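Local coordinates for MdcD (Pseudomonas aeruginosa, PDB 5VIP), which is the beta subunit of a biotin-independent malonate decarboxylase and probably takes part in the decarboxylation of malonyl groups, at residues A9-T14 with A226-E231; V150-G155 with Y172-R177; V72-E77 with A112-E117; A79-S84 with G120-E125; M163-G168 with L181-P186. All coordinates share one frame; numbering follows the deposited sequence.

Interaction 1 of 5, residues A9-T14 with A226-E231; sequences ALRSFT and ADDLDE
Asp227 OD1 is gripped by two backbone N-H groups, Phe13 N and Thr14 N, each 2.8 Å from Asp227 OD1. Thr14 N uses the syn lone pair along a fairly straight path (160°), whereas Phe13 N comes from above the carboxylate plane. The other oxygen is held twice as well, again from above the plane: Thr14 OG1 lies 2.6 Å from Asp227 OD2 and Ser12 OG lies 3.1 Å from Asp227 OD2. Four donors fix the rotation of this carboxylate and would be expected to stabilise its charge. Asp227 centres an inverse gamma turn just before helix 229-242, and its CG, anti to the backbone N, reaches across to the N-terminal segment.

Asp228, the next residue, is the N-cap of that helix, a place suited to a short side chain with an acceptor. Its OD1 offers the anti lone pair to Glu231 N, with Asp228 OD1 and Glu231 N 2.9 Å apart. Its OD2 faces the other way and forms a salt bridge, Arg11 NE to Asp228 OD2 being 3.1 Å, with guanidinium and carboxylate planes 81° apart. Arg11 NH1 turns instead to Arg6 O. In the first turn of the helix, Leu229 N points almost straight at Arg11 O over 2.7 Å, nearly along the C=O axis. Beneath this polar layer Phe13 packs on Leu25 and Ala154, joining the segment to the carboxyltransferase core. Its ring is met in plane, at the edge, by a leucine methyl: Phe13 CD1 to Leu229 CD1, 3.9 Å.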
# COMPACT_ATOMS: atom_id res chain seq x y z
N ALA B 9 13.46 -15.38 -29.63
CA ALA B 9 12.62 -16.41 -29.00
C ALA B 9 13.34 -17.14 -27.88
O ALA B 9 12.72 -17.64 -26.94
CB ALA B 9 12.13 -17.40 -30.04
N LEU B 10 14.67 -17.21 -27.99
CA LEU B 10 15.47 -17.90 -26.99
C LEU B 10 16.10 -16.92 -25.98
O LEU B 10 16.63 -17.34 -24.96
CB LEU B 10 16.54 -18.74 -27.69
CG LEU B 10 15.98 -19.88 -28.55
CD1 LEU B 10 17.06 -20.59 -29.36
CD2 LEU B 10 15.24 -20.89 -27.66
N ARG B 11 16.03 -15.63 -26.27
CA ARG B 11 16.60 -14.63 -25.37
C ARG B 11 15.55 -13.83 -24.59
O ARG B 11 15.90 -13.08 -23.68
CB ARG B 11 17.49 -13.66 -26.16
CG ARG B 11 18.70 -14.32 -26.78
CD ARG B 11 19.26 -13.47 -27.91
NE ARG B 11 19.88 -12.23 -27.45
CZ ARG B 11 20.60 -11.43 -28.22
NH1 ARG B 11 20.80 -11.74 -29.50
NH2 ARG B 11 21.14 -10.31 -27.73
N SER B 12 14.27 -14.01 -24.94
CA SER B 12 13.19 -13.18 -24.42
C SER B 12 12.93 -13.41 -22.93
O SER B 12 12.99 -14.54 -22.45
CB SER B 12 11.89 -13.46 -25.20
OG SER B 12 10.75 -12.97 -24.51
N PHE B 13 12.64 -12.33 -22.21
CA PHE B 13 12.31 -12.43 -20.80
C PHE B 13 10.80 -12.58 -20.60
O PHE B 13 10.34 -13.41 -19.81
CB PHE B 13 12.82 -11.20 -20.04
CG PHE B 13 12.57 -11.26 -18.57
CD1 PHE B 13 13.35 -12.08 -17.76
CD2 PHE B 13 11.56 -10.49 -17.98
CE1 PHE B 13 13.14 -12.13 -16.38
CE2 PHE B 13 11.33 -10.56 -16.60
CZ PHE B 13 12.13 -11.38 -15.80
N THR B 14 10.02 -11.79 -21.32
CA THR B 14 8.57 -11.77 -21.12
C THR B 14 7.90 -13.09 -21.50
O THR B 14 6.84 -13.43 -20.98
CB THR B 14 7.92 -10.65 -21.92
OG1 THR B 14 8.21 -10.84 -23.30
CG2 THR B 14 8.46 -9.28 -21.48
N ALA B 226 15.35 -3.66 -22.61
CA ALA B 226 15.02 -4.52 -23.74
C ALA B 226 14.44 -5.82 -23.21
O ALA B 226 14.81 -6.25 -22.12
CB ALA B 226 16.25 -4.80 -24.60
N ASP B 227 13.58 -6.46 -24.00
CA ASP B 227 13.02 -7.74 -23.58
C ASP B 227 14.04 -8.83 -23.85
O ASP B 227 13.95 -9.58 -24.82
CB ASP B 227 11.70 -8.03 -24.29
CG ASP B 227 11.09 -9.35 -23.85
OD1 ASP B 227 11.51 -9.88 -22.80
OD2 ASP B 227 10.21 -9.87 -24.56
N ASP B 228 15.03 -8.89 -22.97
CA ASP B 228 16.18 -9.74 -23.17
C ASP B 228 16.63 -10.18 -21.79
O ASP B 228 16.90 -9.36 -20.92
CB ASP B 228 17.28 -8.97 -23.93
CG ASP B 228 18.57 -9.77 -24.09
OD1 ASP B 228 19.42 -9.71 -23.18
OD2 ASP B 228 18.74 -10.45 -25.12
N LEU B 229 16.66 -11.50 -21.59
CA LEU B 229 17.03 -12.09 -20.31
C LEU B 229 18.36 -11.61 -19.74
O LEU B 229 18.45 -11.25 -18.57
CB LEU B 229 17.06 -13.62 -20.45
CG LEU B 229 17.60 -14.34 -19.23
CD1 LEU B 229 16.72 -13.98 -18.02
CD2 LEU B 229 17.64 -15.85 -19.47
N ASP B 230 19.42 -11.66 -20.55
CA ASP B 230 20.73 -11.26 -20.06
C ASP B 230 20.72 -9.78 -19.66
O ASP B 230 21.31 -9.41 -18.65
CB ASP B 230 21.79 -11.51 -21.14
CG ASP B 230 23.18 -11.70 -20.56
OD1 ASP B 230 23.32 -12.31 -19.46
OD2 ASP B 230 24.14 -11.24 -21.21
N GLU B 231 20.04 -8.95 -20.44
CA GLU B 231 19.94 -7.53 -20.12
C GLU B 231 19.14 -7.28 -18.83
O GLU B 231 19.55 -6.49 -17.98
CB GLU B 231 19.31 -6.76 -21.29
CG GLU B 231 19.13 -5.29 -20.98
CD GLU B 231 18.99 -4.41 -22.21
OE1 GLU B 231 18.33 -3.36 -22.09
OE2 GLU B 231 19.56 -4.75 -23.27

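Interaction 2 of 5, residues V150-G155 with Y172-R177; sequences VAVIAG and YVLVTR
Two neighbouring parallel strands of the central sheet, 150-153 and 172-176, interlock here through branched side chains of unequal length. On the face carrying Val150, Val152, Tyr172 and Leu174, the main bump is Leu174. Its CG stands beside the backbone N and anti to the carbonyl carbon (chi1 -40°), which lays the methyl Leu174 CD1 in the hollow between two valines: it is 3.9 Å from Val150 CG1 and 4.2 Å from Val152 CG2. Tyr172 leads outward instead, touching Val150 at the ring edge, and its OH bonds to Gly243 O.

On the opposite face Ala151 is the smallest side chain beside the longer Ile153. The CG1 branch of Ile153 is anti to its carbonyl carbon and runs back toward the start of the strand, diagonally to the residue two before its bridge partner Val175, so that Ile153 CD1 rests 3.7 Å from Val173 CG1. Beta-branched residues suit this place because they fill the space next to an extended backbone.

The backbones are laced by Ala151 and Ile153, each of which gives its N-H and accepts through its O. Leu174 N to Ala151 O, 2.8 Å, is nearly straight, whereas Thr176 N to Ile153 O, at 3.4 Å, is weak, where strand 150-153 ends. There Thr176 OG1 takes over, 2.7 Å from Ala154 O and above the carbonyl plane, while its CG2 rests on the methyl of Ala154.

Helix 229-242 covers the Leu174 face, strands 111-115 and 223-225 flank the pair, and helix 162-169 approaches the face of Val173.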
# COMPACT_ATOMS: atom_id res chain seq x y z
N VAL B 150 14.37 -4.27 -5.51
CA VAL B 150 14.23 -4.01 -6.93
C VAL B 150 12.93 -4.65 -7.40
O VAL B 150 12.67 -5.80 -7.10
CB VAL B 150 15.42 -4.57 -7.72
CG1 VAL B 150 15.20 -4.40 -9.22
CG2 VAL B 150 16.72 -3.89 -7.28
N ALA B 151 12.13 -3.86 -8.12
CA ALA B 151 10.89 -4.36 -8.72
C ALA B 151 11.03 -4.38 -10.23
O ALA B 151 11.41 -3.38 -10.84
CB ALA B 151 9.71 -3.49 -8.33
N VAL B 152 10.69 -5.52 -10.82
CA VAL B 152 10.76 -5.70 -12.26
C VAL B 152 9.33 -5.92 -12.76
O VAL B 152 8.60 -6.80 -12.28
CB VAL B 152 11.66 -6.91 -12.63
CG1 VAL B 152 11.55 -7.24 -14.10
CG2 VAL B 152 13.13 -6.60 -12.23
N ILE B 153 8.92 -5.06 -13.69
CA ILE B 153 7.59 -5.15 -14.30
C ILE B 153 7.82 -5.35 -15.80
O ILE B 153 8.26 -4.43 -16.48
CB ILE B 153 6.76 -3.89 -14.04
CG1 ILE B 153 6.73 -3.60 -12.54
CG2 ILE B 153 5.36 -4.06 -14.60
CD1 ILE B 153 6.50 -2.16 -12.23
N ALA B 154 7.59 -6.55 -16.30
CA ALA B 154 7.99 -6.85 -17.67
C ALA B 154 6.81 -7.10 -18.59
O ALA B 154 6.96 -7.11 -19.81
CB ALA B 154 8.94 -8.05 -17.71
N GLY B 155 5.62 -7.28 -18.02
CA GLY B 155 4.50 -7.71 -18.83
C GLY B 155 4.48 -9.23 -18.99
O GLY B 155 5.43 -9.92 -18.59
N TYR B 172 14.10 0.76 -6.65
CA TYR B 172 14.27 0.82 -8.10
C TYR B 172 13.17 0.07 -8.81
O TYR B 172 12.83 -1.04 -8.41
CB TYR B 172 15.64 0.25 -8.51
CG TYR B 172 16.78 0.94 -7.81
CD1 TYR B 172 17.10 2.26 -8.11
CD2 TYR B 172 17.49 0.30 -6.81
CE1 TYR B 172 18.14 2.92 -7.45
CE2 TYR B 172 18.53 0.93 -6.14
CZ TYR B 172 18.85 2.24 -6.46
OH TYR B 172 19.88 2.86 -5.79
N VAL B 173 12.63 0.68 -9.87
CA VAL B 173 11.60 0.05 -10.68
C VAL B 173 12.08 -0.09 -12.12
O VAL B 173 12.41 0.91 -12.78
CB VAL B 173 10.28 0.87 -10.68
CG1 VAL B 173 9.27 0.23 -11.62
CG2 VAL B 173 9.72 0.99 -9.27
N LEU B 174 12.15 -1.33 -12.60
CA LEU B 174 12.67 -1.60 -13.94
C LEU B 174 11.52 -2.07 -14.80
O LEU B 174 10.75 -2.94 -14.39
CB LEU B 174 13.79 -2.65 -13.92
CG LEU B 174 14.83 -2.57 -12.77
CD1 LEU B 174 15.98 -3.57 -12.97
CD2 LEU B 174 15.32 -1.17 -12.54
N VAL B 175 11.40 -1.51 -16.00
CA VAL B 175 10.29 -1.86 -16.87
C VAL B 175 10.75 -2.19 -18.29
O VAL B 175 11.82 -1.75 -18.73
CB VAL B 175 9.25 -0.73 -16.94
CG1 VAL B 175 8.60 -0.48 -15.56
CG2 VAL B 175 9.89 0.56 -17.49
N THR B 176 9.94 -2.97 -18.99
CA THR B 176 10.17 -3.23 -20.41
C THR B 176 9.17 -2.41 -21.23
O THR B 176 8.28 -1.76 -20.67
CB THR B 176 10.00 -4.72 -20.75
OG1 THR B 176 8.65 -5.11 -20.47
CG2 THR B 176 10.94 -5.58 -19.93
N ARG B 177 9.29 -2.47 -22.55
CA ARG B 177 8.32 -1.84 -23.44
C ARG B 177 6.91 -2.41 -23.26
O ARG B 177 5.93 -1.68 -23.34
CB ARG B 177 8.75 -1.99 -24.90
CG ARG B 177 7.78 -1.33 -25.87
CD ARG B 177 8.44 -0.91 -27.19
NE ARG B 177 7.68 0.13 -27.87
CZ ARG B 177 6.42 0.01 -28.29
NH1 ARG B 177 5.75 -1.13 -28.13
NH2 ARG B 177 5.82 1.03 -28.89

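Interaction 3 of 5, residues V72-E77 with A112-E117; sequences VLAAIE and ALLLLE
A beta-alpha-beta unit, strand 69-76, helix 87-105 and strand 111-115, is closed here as its two parallel strands pair within the crotonase-like core. Four backbone bonds alternate between them, from Leu113 N to Val72 O at one end to Ile76 N to Leu115 O, 3.0 Å, at the other; each donor lies nearly along the C=O axis.

Three leucines and Ala75 make up one face. Leu73 and Leu113 lie side by side pointing the same way, both with CG anti to the backbone N, so that Leu73 CD1 meets Leu113 CD2 at 3.7 Å. The second branch, Leu73 CD2, reaches Leu115 CD2 at 4.0 Å, crossing it obliquely, and helix 18-25 packs over this face. The other face carries Val72, Ala74, Ala112 and Leu114: Val72 CG1 touches Ala112 CB at 3.8 Å, and Leu114 CD2 settles on Ala74 CB at 3.9 Å. The short alanine side chains suit the close approach of helix 87-105, whose Ile93 touches Ala74 and whose Leu97 touches Ala112.

Past the paired region the chains diverge. Glu117 turns its carboxylate away to Gly158 N, Ala154 N and Gly155 N, whereas its carbonyl is buried without a polar partner, facing a methyl: Ile76 CG2 to Glu117 O, 3.2 Å.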
# COMPACT_ATOMS: atom_id res chain seq x y z
N VAL B 72 16.31 -13.22 -2.03
CA VAL B 72 15.01 -13.86 -2.10
C VAL B 72 14.28 -13.19 -3.26
O VAL B 72 14.46 -12.00 -3.52
CB VAL B 72 14.21 -13.73 -0.78
CG1 VAL B 72 13.97 -12.26 -0.43
CG2 VAL B 72 12.87 -14.52 -0.85
N LEU B 73 13.49 -13.97 -3.97
CA LEU B 73 12.81 -13.51 -5.15
C LEU B 73 11.35 -13.89 -5.00
O LEU B 73 11.06 -15.04 -4.69
CB LEU B 73 13.43 -14.14 -6.41
CG LEU B 73 13.17 -13.58 -7.80
CD1 LEU B 73 14.26 -14.04 -8.77
CD2 LEU B 73 11.81 -14.01 -8.30
N ALA B 74 10.43 -12.94 -5.14
CA ALA B 74 9.03 -13.28 -5.21
C ALA B 74 8.53 -12.90 -6.60
O ALA B 74 8.70 -11.77 -7.03
CB ALA B 74 8.21 -12.57 -4.11
N ALA B 75 7.92 -13.87 -7.29
CA ALA B 75 7.43 -13.65 -8.65
C ALA B 75 5.97 -14.06 -8.73
O ALA B 75 5.61 -15.18 -8.40
CB ALA B 75 8.25 -14.42 -9.66
N ILE B 76 5.12 -13.14 -9.19
CA ILE B 76 3.70 -13.43 -9.31
C ILE B 76 3.43 -13.96 -10.71
O ILE B 76 3.93 -13.43 -11.70
CB ILE B 76 2.84 -12.18 -9.03
CG1 ILE B 76 3.20 -11.62 -7.65
CG2 ILE B 76 1.35 -12.52 -9.13
CD1 ILE B 76 2.56 -10.28 -7.33
N GLU B 77 2.67 -15.05 -10.78
CA GLU B 77 2.31 -15.63 -12.06
C GLU B 77 1.05 -14.94 -12.59
O GLU B 77 -0.06 -15.25 -12.16
CB GLU B 77 2.10 -17.14 -11.93
CG GLU B 77 1.72 -17.83 -13.24
CD GLU B 77 2.70 -17.53 -14.37
OE1 GLU B 77 3.77 -18.19 -14.42
OE2 GLU B 77 2.41 -16.65 -15.21
N ALA B 112 16.04 -8.41 -1.77
CA ALA B 112 14.75 -8.90 -2.25
C ALA B 112 14.44 -8.36 -3.65
O ALA B 112 14.57 -7.15 -3.91
CB ALA B 112 13.62 -8.52 -1.27
N LEU B 113 14.03 -9.27 -4.52
CA LEU B 113 13.70 -8.96 -5.91
C LEU B 113 12.25 -9.35 -6.17
O LEU B 113 11.85 -10.51 -5.94
CB LEU B 113 14.64 -9.71 -6.85
CG LEU B 113 14.40 -9.64 -8.36
CD1 LEU B 113 14.50 -8.20 -8.87
CD2 LEU B 113 15.42 -10.52 -9.06
N LEU B 114 11.46 -8.38 -6.62
CA LEU B 114 10.02 -8.59 -6.84
C LEU B 114 9.69 -8.55 -8.33
O LEU B 114 9.92 -7.53 -8.99
CB LEU B 114 9.19 -7.52 -6.11
CG LEU B 114 9.40 -7.41 -4.60
CD1 LEU B 114 8.56 -6.25 -4.03
CD2 LEU B 114 9.02 -8.73 -3.94
N LEU B 115 9.14 -9.65 -8.84
CA LEU B 115 8.65 -9.70 -10.21
C LEU B 115 7.13 -9.54 -10.20
O LEU B 115 6.39 -10.49 -9.91
CB LEU B 115 9.06 -11.02 -10.88
CG LEU B 115 10.42 -11.09 -11.58
CD1 LEU B 115 11.55 -10.37 -10.85
CD2 LEU B 115 10.81 -12.54 -11.87
N LEU B 116 6.67 -8.34 -10.52
CA LEU B 116 5.28 -7.96 -10.28
C LEU B 116 4.39 -8.03 -11.52
O LEU B 116 4.30 -7.06 -12.28
CB LEU B 116 5.24 -6.55 -9.68
CG LEU B 116 6.00 -6.42 -8.36
CD1 LEU B 116 5.91 -5.01 -7.80
CD2 LEU B 116 5.48 -7.43 -7.35
N GLU B 117 3.73 -9.16 -11.71
CA GLU B 117 2.74 -9.31 -12.77
C GLU B 117 1.41 -9.55 -12.09
O GLU B 117 1.12 -10.67 -11.70
CB GLU B 117 3.08 -10.47 -13.71
CG GLU B 117 4.42 -10.31 -14.43
CD GLU B 117 4.47 -9.07 -15.32
OE1 GLU B 117 5.49 -8.34 -15.28
OE2 GLU B 117 3.49 -8.84 -16.06

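Interaction 4 of 5, residues A79-S84 with G120-E125; sequences AFQGGS and GVRLQE
Arg122 reaches across to the turn at 79-84 and gives its NE to a backbone carbonyl, Arg122 NE to Ser84 O being 3.0 Å. The oxygen lies in the guanidinium plane, yet the donor stands well above the plane of the carbonyl. The arginine chain bends at chi3 to get there, and its aliphatic part is used too: Arg122 CG rests 3.6 Å from Ser84 CB. Phe80 comes up with its ring edge, Phe80 CE2 to Arg122 NH2 measuring 4.1 Å, ring and guanidinium planes being almost perpendicular (88°). Beside them Ser84 CA approaches Gly120 O at 3.3 Å in a CA-H...O contact.

A second shell sets these groups in place. Ser84 OG donates to Gln81 O over a very short 2.4 Å, and Ser84 N grips the same oxygen, so the serine is locked onto its own turn. Gln81, Gly82 and Gly83 all have positive phi, a conformation glycine adopts easily, and Gly83 N closes back on Phe80 O. Arg122 NH1 meets the syn lone pair of Glu125 OE2 at 2.9 Å in a salt bridge. Glu125 is the N-cap of helix 126-143, and its OE1 takes Glu87 N.

Val121 and Leu123 pack on apolar side chains of a neighbouring subunit. Each loop leads from a core strand to the following helix, as in the repeated beta-beta-alpha units of the crotonase fold to which the carboxyltransferase domain belongs.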
# COMPACT_ATOMS: atom_id res chain seq x y z
N ALA B 79 -0.31 -15.25 -15.36
CA ALA B 79 -1.14 -16.12 -16.19
C ALA B 79 -2.17 -16.88 -15.35
O ALA B 79 -3.05 -17.54 -15.90
CB ALA B 79 -0.26 -17.10 -16.97
N PHE B 80 -2.07 -16.76 -14.03
CA PHE B 80 -2.98 -17.43 -13.10
C PHE B 80 -3.82 -16.43 -12.30
O PHE B 80 -3.28 -15.70 -11.47
CB PHE B 80 -2.18 -18.33 -12.14
CG PHE B 80 -3.03 -19.00 -11.08
CD1 PHE B 80 -3.80 -20.12 -11.39
CD2 PHE B 80 -3.05 -18.52 -9.78
CE1 PHE B 80 -4.57 -20.74 -10.42
CE2 PHE B 80 -3.83 -19.13 -8.80
CZ PHE B 80 -4.59 -20.24 -9.12
N GLN B 81 -5.13 -16.41 -12.54
CA GLN B 81 -6.02 -15.48 -11.85
C GLN B 81 -5.64 -14.02 -12.18
O GLN B 81 -5.93 -13.12 -11.39
CB GLN B 81 -5.99 -15.69 -10.33
CG GLN B 81 -6.88 -16.80 -9.78
CD GLN B 81 -8.34 -16.40 -9.71
OE1 GLN B 81 -8.71 -15.26 -10.03
NE2 GLN B 81 -9.17 -17.32 -9.26
N GLY B 82 -4.98 -13.81 -13.31
CA GLY B 82 -4.43 -12.50 -13.63
C GLY B 82 -3.42 -11.99 -12.60
O GLY B 82 -3.20 -10.79 -12.48
N GLY B 83 -2.83 -12.91 -11.84
CA GLY B 83 -1.92 -12.53 -10.78
C GLY B 83 -2.60 -11.88 -9.59
O GLY B 83 -1.97 -11.16 -8.81
N SER B 84 -3.90 -12.12 -9.43
CA SER B 84 -4.64 -11.60 -8.28
C SER B 84 -4.14 -12.22 -6.99
O SER B 84 -3.95 -13.43 -6.92
CB SER B 84 -6.14 -11.88 -8.44
OG SER B 84 -6.58 -11.49 -9.73
N GLY B 120 -4.50 -7.04 -9.10
CA GLY B 120 -5.24 -6.67 -7.91
C GLY B 120 -5.43 -7.82 -6.94
O GLY B 120 -4.57 -8.68 -6.82
N VAL B 121 -6.55 -7.84 -6.23
CA VAL B 121 -6.80 -8.93 -5.30
C VAL B 121 -7.93 -9.84 -5.80
O VAL B 121 -8.72 -9.45 -6.66
CB VAL B 121 -7.15 -8.41 -3.89
CG1 VAL B 121 -6.05 -7.49 -3.40
CG2 VAL B 121 -8.45 -7.68 -3.93
N ARG B 122 -7.97 -11.05 -5.27
CA ARG B 122 -9.06 -11.97 -5.53
C ARG B 122 -10.32 -11.56 -4.78
O ARG B 122 -10.32 -11.50 -3.55
CB ARG B 122 -8.68 -13.38 -5.11
CG ARG B 122 -7.63 -13.98 -5.98
CD ARG B 122 -7.18 -15.28 -5.41
NE ARG B 122 -5.78 -15.53 -5.73
CZ ARG B 122 -5.08 -16.52 -5.22
NH1 ARG B 122 -5.66 -17.36 -4.36
NH2 ARG B 122 -3.80 -16.68 -5.55
N LEU B 123 -11.39 -11.29 -5.52
CA LEU B 123 -12.64 -10.84 -4.92
C LEU B 123 -13.08 -11.75 -3.78
O LEU B 123 -13.51 -11.27 -2.74
CB LEU B 123 -13.74 -10.72 -5.98
CG LEU B 123 -15.13 -10.35 -5.45
CD1 LEU B 123 -15.09 -9.09 -4.61
CD2 LEU B 123 -16.09 -10.19 -6.61
N GLN B 124 -12.92 -13.06 -3.96
CA GLN B 124 -13.32 -14.05 -2.95
C GLN B 124 -12.51 -13.99 -1.65
O GLN B 124 -12.95 -14.49 -0.61
CB GLN B 124 -13.22 -15.46 -3.54
CG GLN B 124 -13.62 -15.55 -5.01
CD GLN B 124 -12.45 -15.28 -5.95
OE1 GLN B 124 -11.37 -15.86 -5.79
NE2 GLN B 124 -12.65 -14.39 -6.91
N GLU B 125 -11.31 -13.40 -1.70
CA GLU B 125 -10.51 -13.22 -0.49
C GLU B 125 -10.17 -11.73 -0.32
O GLU B 125 -9.15 -11.39 0.28
CB GLU B 125 -9.22 -14.05 -0.55
CG GLU B 125 -9.39 -15.46 -1.12
CD GLU B 125 -8.07 -16.14 -1.44
OE1 GLU B 125 -7.21 -16.25 -0.53
OE2 GLU B 125 -7.87 -16.56 -2.59

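Interaction 5 of 5, residues M163-G168 with L181-P186; sequences MSIAAG and LGLNGP
Ile165 and Leu183 lie side by side, pointing the same way, where helix 162-169 rests against the chain that leaves the short strand 181-182. Leu183 has CG anti to the backbone N (chi1 -177°), which brings Leu183 CD1 within 3.9 Å of Ile165 CG1. The same methyl also reaches Ser164, with Leu183 CD1 3.7 Å from Ser164 OG.

Leu181, two residues earlier, serves the other flank. Its CG is likewise anti to the backbone N, and a single branch does the touching: Leu181 CD1 sits 3.9 Å from Ala167 CB and 3.8 Å from Ser164 CB. The two leucine methyls thus bracket Ser164, whose CB points into the facing segment.

Between them the small Ser164 lets the helix come close to the Gly182 backbone; Ser164 CA and Leu183 CA are 5.7 Å apart, and Ser164 CB is only 3.1 Å from Gly182 O. Ser164 OG occupies the crowded position between its backbone N and carbonyl carbon (chi1 72°), which suits its hydrogen bond to Gly161 O, a residue just before the segment.

A neighbouring subunit adds polar contacts, where Leu183 N and Asn184 N each bond to an acidic side chain. Across the two segments the hold is by van der Waals packing, with the serine hydroxyl satisfied from its own side, so complementarity of shape rather than directional bonding sets how helix and strand meet.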
# COMPACT_ATOMS: atom_id res chain seq x y z
N MSE B 163 -0.68 -3.37 -5.53
CA MSE B 163 0.73 -3.72 -5.71
C MSE B 163 1.49 -2.67 -6.53
O MSE B 163 2.72 -2.66 -6.54
CB MSE B 163 0.85 -5.10 -6.36
CG MSE B 163 0.57 -6.26 -5.37
SE MSE B 163 1.77 -6.23 -3.79
CE MSE B 163 3.43 -6.64 -4.67
N SER B 164 0.78 -1.76 -7.20
CA SER B 164 1.48 -0.67 -7.89
C SER B 164 1.97 0.35 -6.88
O SER B 164 2.96 1.06 -7.11
CB SER B 164 0.58 -0.00 -8.93
OG SER B 164 -0.43 0.78 -8.30
N ILE B 165 1.26 0.45 -5.77
CA ILE B 165 1.69 1.31 -4.68
C ILE B 165 2.95 0.69 -4.05
O ILE B 165 3.89 1.40 -3.69
CB ILE B 165 0.57 1.49 -3.63
CG1 ILE B 165 -0.64 2.18 -4.28
CG2 ILE B 165 1.07 2.27 -2.41
CD1 ILE B 165 -1.87 2.33 -3.34
N ALA B 166 2.96 -0.64 -3.94
CA ALA B 166 4.16 -1.35 -3.47
C ALA B 166 5.33 -1.08 -4.41
O ALA B 166 6.44 -0.84 -3.96
CB ALA B 166 3.90 -2.86 -3.36
N ALA B 167 5.08 -1.11 -5.71
CA ALA B 167 6.12 -0.81 -6.69
C ALA B 167 6.66 0.60 -6.45
O ALA B 167 7.88 0.83 -6.49
CB ALA B 167 5.56 -0.95 -8.11
N GLY B 168 5.76 1.54 -6.18
CA GLY B 168 6.13 2.92 -5.91
C GLY B 168 6.99 3.08 -4.66
O GLY B 168 7.70 4.08 -4.53
N LEU B 181 2.31 -0.05 -15.74
CA LEU B 181 2.31 0.17 -14.29
C LEU B 181 1.33 1.27 -13.94
O LEU B 181 1.46 2.39 -14.43
CB LEU B 181 3.71 0.54 -13.80
CG LEU B 181 3.91 1.00 -12.36
CD1 LEU B 181 3.51 -0.10 -11.35
CD2 LEU B 181 5.38 1.41 -12.17
N GLY B 182 0.37 0.98 -13.08
CA GLY B 182 -0.55 2.04 -12.69
C GLY B 182 -1.44 1.60 -11.55
O GLY B 182 -1.45 0.43 -11.18
N LEU B 183 -2.19 2.54 -10.99
CA LEU B 183 -3.04 2.22 -9.87
C LEU B 183 -4.33 1.55 -10.35
O LEU B 183 -4.68 0.45 -9.90
CB LEU B 183 -3.35 3.48 -9.07
CG LEU B 183 -4.20 3.28 -7.82
CD1 LEU B 183 -3.57 2.24 -6.90
CD2 LEU B 183 -4.37 4.60 -7.10
N ASN B 184 -5.01 2.20 -11.29
CA ASN B 184 -6.28 1.71 -11.83
C ASN B 184 -6.15 1.17 -13.25
O ASN B 184 -5.55 1.82 -14.11
CB ASN B 184 -7.31 2.84 -11.80
CG ASN B 184 -7.55 3.37 -10.40
OD1 ASN B 184 -7.81 2.60 -9.47
ND2 ASN B 184 -7.43 4.69 -10.23
N GLY B 185 -6.74 0.01 -13.51
CA GLY B 185 -6.72 -0.57 -14.84
C GLY B 185 -7.58 0.20 -15.84
O GLY B 185 -8.36 1.06 -15.44
N PRO B 186 -7.44 -0.11 -17.14
CA PRO B 186 -8.17 0.58 -18.21
C PRO B 186 -9.68 0.50 -18.02
O PRO B 186 -10.39 1.51 -18.17
CB PRO B 186 -7.76 -0.18 -19.48
CG PRO B 186 -6.49 -0.86 -19.12
CD PRO B 186 -6.60 -1.20 -17.66

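How the interactions relate
Interactions 2 and 3 form the core: their strands share one sheet, and Val150 and Val152 bond to Leu114, so both rest on regular backbone ladders padded by aliphatic side chains. Interaction 5 is buried too but joins a helix to a strand end by packing alone; its Leu181 touches Ile153 of interaction 2, and its Met163 touches Leu116 of interaction 3. Nearer the surface, polar chemistry takes over. Interaction 1, partly buried, relies on carboxylates and reaches the core through Phe13 on Ala154 and Val152. Interaction 4, the surface contact, turns on one arginine and meets interaction 3 where Ile76 touches Gly83.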